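PDB 6HNJ: ABC-type transport system, sugar-family extracellular solute-binding protein from Peptoclostridium difficile 630, which probably captures a small-molecule ligand outside the membrane and hands it to an ABC importer, as substrate-binding proteins of this family do. Local coordinates for residues Asp86-Ile91 with Ile106-Thr111; Thr124-Gly129 with Asp280-Thr285. The protein carries 1 engineered substitution. All coordinates share one frame; numbering follows the deposited sequence.

Contact 1 of 2, residues Asp86-Ile91 with Ile106-Thr111; sequences DLIFAI and IPILIT
Ile106 reaches across to Ile88 with its CG2 methyl, which lies 4.0 Å from Ile88 CD1; the two side chains meet at about a right angle. Pro107 sets its ring carbons CG and CD against the backbone oxygen of Asp86, CG standing 3.2 Å from Asp86 O, while its own carbonyl accepts the nearly straight bond from Ile88 N (3.0 Å, 175°). Ile108, in register with Ile88, turns its CA hydrogen to Ile88 O, and its CG2 packs near Ala90 CB on the same face of the sheet. Leu109 is gripped through both backbone polar atoms: its N gives a 2.8 Å bond to Ile88 O, and its O takes one from Ala90 N. On the opposite face its CG touches Leu87 CD1 at 4.0 Å, brought there because Leu87 CG stands anti to the backbone N (chi1 166°). Ile110 adds a CA-H contact to Ala90 O. Thr111 N closes the ladder on that same oxygen (3.1 Å), and Thr111 CG2 approaches Phe89 CE1 obliquely at 3.5 Å, while Ile91 CG1 lies above one face of the Phe89 ring, offset toward its rim. Strand 87-91 is flanked on its other edge by strand 24-30; helix 258-273 packs on Leu87, Phe89 and Leu109, helix 35-50 on Ile91 and Thr111, and helix 93-102 makes the beta-alpha-beta crossover between these two parallel strands.

Contact 2 of 2, residues Thr124-Gly129 with Asp280-Thr285; sequences TLEKPG and DMPVAT
Val283 N donates to Leu125 O at 2.8 Å, in the carbonyl plane, though the N-H...O angle is bent to 146°; this is the direct hydrogen bond joining the two loops. Around it the side chains pack: those of Leu125 and Val283 cross obliquely, with Leu125 CD2 3.8 Å from Val283 CG1, and Pro282 CA offers its hydrogen to the same Leu125 oxygen. The Pro282 ring leans on the next peptide, its CG 3.5 Å from Glu126 O, with the bent Glu126 chain bringing OE1 toward that ring. Pro128 enters from the other end of the turn, setting CD 3.2 Å from Met281 O and its CG near Val283 CG2. A water bridges the backbones by donating to both Glu126 O and Asp280 O, each at 2.6 Å, and so links two carbonyl oxygens that have no direct bond to each other. Beyond it the side chains of Lys127 and Asp280 run side by side; Lys127 NZ and Asp280 OD1 stay 4.3 Å apart, too far for a salt bridge, though the opposite charges may attract weakly.

In the next shell, Thr124 OG1 donates to Lys127 O from above the carbonyl plane and ties the turn to itself. Ser133 OG binds Met281 O, while the backbone of Ala284 pairs with Gly134 and Ser136, so segment 280-285 runs along strand 132-136. Pro116 packs against Leu125 and Val283. This is loop-to-loop packing at the border of a parallel alpha/beta sheet, in a fold consistent with the two-lobed periplasmic binding proteins.

Contacts 1 and 2 come in series along the chain and lie in the same lobe, their centres 14 Å apart and their nearest atoms about 4 Å apart without touching. Contact 1 is inside the five-stranded parallel sheet, between strands 87-91 and 108-113; contact 2 sits beyond its edge, where the loop leading from 108-113 to the outermost strand 132-136 meets a segment arriving much later, after helix 258-273. That helix packs on side chains of both contacts. Local beta-alpha-beta succession thus builds the sheet, whereas contact 2 fastens a distant part of the chain onto it, consistent with a chain that returns to its first lobe.

Contact 1 of 2, residues Asp86-Ile91 with Ile106-Thr111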
ATOM      1  N   ASP A  86      11.034  22.682   9.837  1.00 21.43           N
ATOM      2  CA  ASP A  86      11.641  21.821  10.850  1.00 23.35           C
ATOM      3  C   ASP A  86      11.533  20.331  10.494  1.00 21.57           C
ATOM      4  O   ASP A  86      12.377  19.522  10.862  1.00 21.57           O
ATOM      5  CB  ASP A  86      11.018  22.124  12.220  1.00 24.91           C
ATOM      6  CG  ASP A  86      11.378  23.541  12.718  1.00 27.68           C
ATOM      7  OD1 ASP A  86      12.546  23.737  13.122  1.00 30.25           O
ATOM      8  OD2 ASP A  86      10.514  24.462  12.680  1.00 28.88           O
ATOM      9  N   LEU A  87      10.479  19.977   9.770  1.00 22.10           N
ATOM     10  CA  LEU A  87      10.213  18.621   9.361  1.00 20.20           C
ATOM     11  C   LEU A  87       9.343  18.654   8.114  1.00 20.99           C
ATOM     12  O   LEU A  87       8.416  19.509   7.980  1.00 20.42           O
ATOM     13  CB  LEU A  87       9.413  17.891  10.451  1.00 21.07           C
ATOM     14  CG  LEU A  87       8.706  16.544  10.166  1.00 22.44           C
ATOM     15  CD1 LEU A  87       9.741  15.471   9.900  1.00 23.55           C
ATOM     16  CD2 LEU A  87       7.830  16.089  11.326  1.00 25.21           C
ATOM     17  N   ILE A  88       9.638  17.733   7.209  1.00 19.04           N
ATOM     18  CA  ILE A  88       8.798  17.468   6.049  1.00 18.86           C
ATOM     19  C   ILE A  88       8.204  16.085   6.192  1.00 19.35           C
ATOM     20  O   ILE A  88       8.943  15.106   6.392  1.00 19.67           O
ATOM     21  CB  ILE A  88       9.611  17.555   4.729  1.00 18.87           C
ATOM     22  CG1 ILE A  88      10.146  18.956   4.532  1.00 20.29           C
ATOM     23  CG2 ILE A  88       8.766  17.126   3.503  1.00 18.85           C
ATOM     24  CD1 ILE A  88      11.229  19.077   3.467  1.00 21.40           C
ATOM     25  N   PHE A  89       6.885  15.986   6.008  1.00 18.82           N
ATOM     26  CA  PHE A  89       6.181  14.731   5.951  1.00 19.72           C
ATOM     27  C   PHE A  89       5.760  14.514   4.486  1.00 18.90           C
ATOM     28  O   PHE A  89       5.018  15.315   3.924  1.00 17.82           O
ATOM     29  CB  PHE A  89       4.972  14.782   6.917  1.00 19.48           C
ATOM     30  CG  PHE A  89       4.004  13.622   6.819  1.00 20.04           C
ATOM     31  CD1 PHE A  89       4.445  12.301   6.715  1.00 20.73           C
ATOM     32  CD2 PHE A  89       2.628  13.854   6.939  1.00 19.76           C
ATOM     33  CE1 PHE A  89       3.532  11.259   6.686  1.00 22.24           C
ATOM     34  CE2 PHE A  89       1.717  12.816   6.879  1.00 20.50           C
ATOM     35  CZ  PHE A  89       2.158  11.518   6.780  1.00 19.86           C
ATOM     36  N   ALA A  90       6.292  13.463   3.861  1.00 19.35           N
ATOM     37  CA  ALA A  90       6.046  13.179   2.438  1.00 19.25           C
ATOM     38  C   ALA A  90       5.173  11.941   2.258  1.00 19.76           C
ATOM     39  O   ALA A  90       5.535  10.808   2.692  1.00 20.49           O
ATOM     40  CB  ALA A  90       7.373  13.008   1.684  1.00 18.44           C
ATOM     41  N   ILE A  91       4.041  12.132   1.582  1.00 18.69           N
ATOM     42  CA  ILE A  91       3.062  11.097   1.364  1.00 20.11           C
ATOM     43  C   ILE A  91       3.112  10.658  -0.101  1.00 21.00           C
ATOM     44  O   ILE A  91       2.805  11.440  -0.984  1.00 20.10           O
ATOM     45  CB  ILE A  91       1.665  11.612   1.737  1.00 20.61           C
ATOM     46  CG1 ILE A  91       1.661  12.096   3.185  1.00 20.34           C
ATOM     47  CG2 ILE A  91       0.649  10.513   1.591  1.00 19.62           C
ATOM     48  CD1 ILE A  91       0.399  12.835   3.572  1.00 21.70           C
ATOM     49  N   ILE A 106      17.098  18.804   6.196  1.00 23.50           N
ATOM     50  CA  ILE A 106      15.810  18.845   6.866  1.00 24.15           C
ATOM     51  C   ILE A 106      15.291  17.395   6.988  1.00 22.48           C
ATOM     52  O   ILE A 106      15.229  16.657   5.979  1.00 23.38           O
ATOM     53  CB  ILE A 106      14.765  19.716   6.090  1.00 23.21           C
ATOM     54  CG1 ILE A 106      15.218  21.172   6.018  1.00 25.37           C
ATOM     55  CG2 ILE A 106      13.366  19.633   6.748  1.00 22.94           C
ATOM     56  CD1 ILE A 106      14.365  22.029   5.095  1.00 25.98           C
ATOM     57  N   PRO A 107      14.884  16.984   8.206  1.00 22.28           N
ATOM     58  CA  PRO A 107      14.421  15.626   8.336  1.00 21.18           C
ATOM     59  C   PRO A 107      13.131  15.414   7.530  1.00 20.41           C
ATOM     60  O   PRO A 107      12.229  16.268   7.540  1.00 20.12           O
ATOM     61  CB  PRO A 107      14.186  15.458   9.836  1.00 23.92           C
ATOM     62  CG  PRO A 107      14.035  16.828  10.373  1.00 24.62           C
ATOM     63  CD  PRO A 107      14.921  17.677   9.507  1.00 23.49           C
ATOM     64  N   ILE A 108      13.088  14.294   6.835  1.00 19.19           N
ATOM     65  CA  ILE A 108      11.913  13.878   6.015  1.00 19.12           C
ATOM     66  C   ILE A 108      11.352  12.587   6.584  1.00 19.44           C
ATOM     67  O   ILE A 108      12.097  11.589   6.694  1.00 20.04           O
ATOM     68  CB  ILE A 108      12.322  13.655   4.553  1.00 18.79           C
ATOM     69  CG1 ILE A 108      12.879  14.947   3.928  1.00 19.70           C
ATOM     70  CG2 ILE A 108      11.121  13.184   3.724  1.00 20.13           C
ATOM     71  CD1 ILE A 108      13.766  14.743   2.704  1.00 19.02           C
ATOM     72  N   LEU A 109      10.061  12.568   6.940  1.00 18.11           N
ATOM     73  CA  LEU A 109       9.379  11.341   7.296  1.00 19.33           C
ATOM     74  C   LEU A 109       8.440  10.987   6.176  1.00 18.78           C
ATOM     75  O   LEU A 109       7.698  11.833   5.716  1.00 18.61           O
ATOM     76  CB  LEU A 109       8.572  11.478   8.589  1.00 19.72           C
ATOM     77  CG  LEU A 109       9.399  11.476   9.860  1.00 21.74           C
ATOM     78  CD1 LEU A 109       8.466  11.694  11.023  1.00 25.03           C
ATOM     79  CD2 LEU A 109      10.199  10.200  10.038  1.00 21.66           C
ATOM     80  N   ILE A 110       8.546   9.764   5.700  1.00 18.68           N
ATOM     81  CA  ILE A 110       7.689   9.242   4.605  1.00 19.35           C
ATOM     82  C   ILE A 110       6.551   8.357   5.087  1.00 20.31           C
ATOM     83  O   ILE A 110       6.565   7.809   6.197  1.00 22.20           O
ATOM     84  CB  ILE A 110       8.540   8.462   3.582  1.00 20.29           C
ATOM     85  CG1 ILE A 110       9.001   7.107   4.131  1.00 21.33           C
ATOM     86  CG2 ILE A 110       9.728   9.332   3.168  1.00 20.20           C
ATOM     87  CD1 ILE A 110      10.022   6.392   3.243  1.00 22.81           C
ATOM     88  N   THR A 111       5.577   8.157   4.209  1.00 21.03           N
ATOM     89  CA  THR A 111       4.594   7.112   4.365  1.00 21.75           C
ATOM     90  C   THR A 111       4.042   6.743   2.958  1.00 20.45           C
ATOM     91  O   THR A 111       4.246   7.476   2.012  1.00 19.30           O
ATOM     92  CB  THR A 111       3.455   7.533   5.310  1.00 22.73           C
ATOM     93  OG1 THR A 111       2.692   6.370   5.658  1.00 26.82           O
ATOM     94  CG2 THR A 111       2.552   8.554   4.660  1.00 23.68           C
TER

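Contact 2 of 2, residues Thr124-Gly129 with Asp280-Thr285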
ATOM      1  N   THR A 124      19.425   1.294   4.164  1.00 34.70           N
ATOM      2  CA  THR A 124      18.771   0.067   4.662  1.00 36.20           C
ATOM      3  C   THR A 124      17.546   0.490   5.448  1.00 34.53           C
ATOM      4  O   THR A 124      17.525   1.602   5.957  1.00 33.40           O
ATOM      5  CB  THR A 124      19.689  -0.743   5.631  1.00 35.92           C
ATOM      6  OG1 THR A 124      19.971   0.018   6.820  1.00 39.40           O
ATOM      7  CG2 THR A 124      21.009  -1.105   4.971  1.00 38.11           C
ATOM      8  N   LEU A 125      16.556  -0.389   5.573  1.00 34.34           N
ATOM      9  CA  LEU A 125      15.391  -0.132   6.446  1.00 35.16           C
ATOM     10  C   LEU A 125      15.741   0.069   7.921  1.00 36.49           C
ATOM     11  O   LEU A 125      15.135   0.912   8.604  1.00 34.16           O
ATOM     12  CB  LEU A 125      14.357  -1.240   6.324  1.00 35.74           C
ATOM     13  CG  LEU A 125      13.728  -1.371   4.943  1.00 36.57           C
ATOM     14  CD1 LEU A 125      12.774  -2.551   4.985  1.00 37.53           C
ATOM     15  CD2 LEU A 125      12.996  -0.097   4.498  1.00 36.90           C
ATOM     16  N   GLU A 126      16.725  -0.680   8.412  1.00 36.50           N
ATOM     17  CA  GLU A 126      17.083  -0.625   9.839  1.00 38.17           C
ATOM     18  C   GLU A 126      17.891   0.600  10.248  1.00 33.06           C
ATOM     19  O   GLU A 126      17.770   1.083  11.382  1.00 31.95           O
ATOM     20  CB  GLU A 126      17.827  -1.914  10.282  1.00 44.61           C
ATOM     21  CG  GLU A 126      16.910  -3.137  10.402  1.00 52.57           C
ATOM     22  CD  GLU A 126      15.771  -2.961  11.426  1.00 58.84           C
ATOM     23  OE1 GLU A 126      16.045  -2.530  12.571  1.00 64.01           O
ATOM     24  OE2 GLU A 126      14.589  -3.250  11.090  1.00 64.47           O
ATOM     25  N   LYS A 127      18.723   1.072   9.337  1.00 31.33           N
ATOM     26  CA  LYS A 127      19.574   2.229   9.566  1.00 34.57           C
ATOM     27  C   LYS A 127      19.584   3.032   8.271  1.00 30.52           C
ATOM     28  O   LYS A 127      20.340   2.721   7.357  1.00 29.70           O
ATOM     29  CB  LYS A 127      20.979   1.751   9.965  1.00 38.45           C
ATOM     30  CG  LYS A 127      21.933   2.854  10.381  1.00 44.29           C
ATOM     31  CD  LYS A 127      22.716   2.440  11.630  1.00 49.98           C
ATOM     32  CE  LYS A 127      23.656   3.527  12.112  1.00 52.91           C
ATOM     33  NZ  LYS A 127      24.894   3.570  11.291  1.00 54.66           N
ATOM     34  N   PRO A 128      18.680   4.039   8.143  1.00 27.59           N
ATOM     35  CA  PRO A 128      18.624   4.791   6.881  1.00 26.95           C
ATOM     36  C   PRO A 128      19.935   5.419   6.408  1.00 27.23           C
ATOM     37  O   PRO A 128      20.241   5.358   5.225  1.00 25.94           O
ATOM     38  CB  PRO A 128      17.593   5.885   7.177  1.00 26.51           C
ATOM     39  CG  PRO A 128      16.678   5.245   8.147  1.00 26.69           C
ATOM     40  CD  PRO A 128      17.497   4.288   8.977  1.00 26.97           C
ATOM     41  N   GLY A 129      20.695   6.029   7.329  1.00 27.29           N
ATOM     42  CA  GLY A 129      21.947   6.715   6.967  1.00 26.43           C
ATOM     43  C   GLY A 129      21.773   7.925   6.033  1.00 27.75           C
ATOM     44  O   GLY A 129      22.713   8.315   5.320  1.00 28.16           O
ATOM     45  N   ASP A 280      19.211   7.308  12.122  1.00 32.08           N
ATOM     46  CA  ASP A 280      19.278   6.111  12.951  1.00 34.74           C
ATOM     47  C   ASP A 280      17.918   5.520  13.281  1.00 31.75           C
ATOM     48  O   ASP A 280      17.861   4.478  13.924  1.00 29.46           O
ATOM     49  CB  ASP A 280      19.980   6.437  14.288  1.00 36.65           C
ATOM     50  CG  ASP A 280      21.407   6.835  14.105  1.00 41.96           C
ATOM     51  OD1 ASP A 280      22.131   6.133  13.387  1.00 49.20           O
ATOM     52  OD2 ASP A 280      21.815   7.859  14.686  1.00 51.75           O
ATOM     53  N   MET A 281      16.838   6.177  12.848  1.00 30.54           N
ATOM     54  CA  MET A 281      15.477   5.724  13.109  1.00 29.71           C
ATOM     55  C   MET A 281      15.056   4.667  12.073  1.00 29.23           C
ATOM     56  O   MET A 281      15.001   4.957  10.867  1.00 27.07           O
ATOM     57  CB  MET A 281      14.518   6.916  13.064  1.00 30.56           C
ATOM     58  CG  MET A 281      13.069   6.578  13.396  1.00 31.83           C
ATOM     59  SD  MET A 281      12.099   8.106  13.391  1.00 34.03           S
ATOM     60  CE  MET A 281      12.679   8.846  14.927  1.00 32.10           C
ATOM     61  N   PRO A 282      14.790   3.427  12.527  1.00 30.46           N
ATOM     62  CA  PRO A 282      14.345   2.432  11.554  1.00 30.19           C
ATOM     63  C   PRO A 282      13.049   2.804  10.854  1.00 28.65           C
ATOM     64  O   PRO A 282      12.087   3.293  11.489  1.00 27.23           O
ATOM     65  CB  PRO A 282      14.137   1.154  12.401  1.00 32.38           C
ATOM     66  CG  PRO A 282      15.058   1.338  13.567  1.00 33.63           C
ATOM     67  CD  PRO A 282      15.082   2.814  13.841  1.00 31.54           C
ATOM     68  N   VAL A 283      13.030   2.540   9.559  1.00 28.57           N
ATOM     69  CA  VAL A 283      11.791   2.564   8.785  1.00 29.88           C
ATOM     70  C   VAL A 283      10.877   1.474   9.328  1.00 31.91           C
ATOM     71  O   VAL A 283      11.298   0.323   9.395  1.00 32.41           O
ATOM     72  CB  VAL A 283      12.061   2.296   7.290  1.00 28.50           C
ATOM     73  CG1 VAL A 283      10.762   2.221   6.504  1.00 29.87           C
ATOM     74  CG2 VAL A 283      12.954   3.366   6.707  1.00 28.39           C
ATOM     75  N   ALA A 284       9.655   1.830   9.731  1.00 29.96           N
ATOM     76  CA  ALA A 284       8.701   0.877  10.277  1.00 32.00           C
ATOM     77  C   ALA A 284       7.768   0.332   9.173  1.00 33.96           C
ATOM     78  O   ALA A 284       7.557   0.993   8.160  1.00 31.98           O
ATOM     79  CB  ALA A 284       7.877   1.528  11.379  1.00 33.18           C
ATOM     80  N   THR A 285       7.245  -0.877   9.362  1.00 34.43           N
ATOM     81  CA  THR A 285       6.112  -1.387   8.556  1.00 38.41           C
ATOM     82  C   THR A 285       4.976  -1.535   9.552  1.00 41.44           C
ATOM     83  O   THR A 285       5.174  -1.263  10.727  1.00 43.14           O
ATOM     84  CB  THR A 285       6.412  -2.733   7.857  1.00 40.31           C
ATOM     85  OG1 THR A 285       6.967  -3.650   8.802  1.00 40.55           O
ATOM     86  CG2 THR A 285       7.386  -2.559   6.708  1.00 40.22           C
TER
HETATM   87  O   HOH W   1      19.134   2.381  13.224  1.00 43.30           O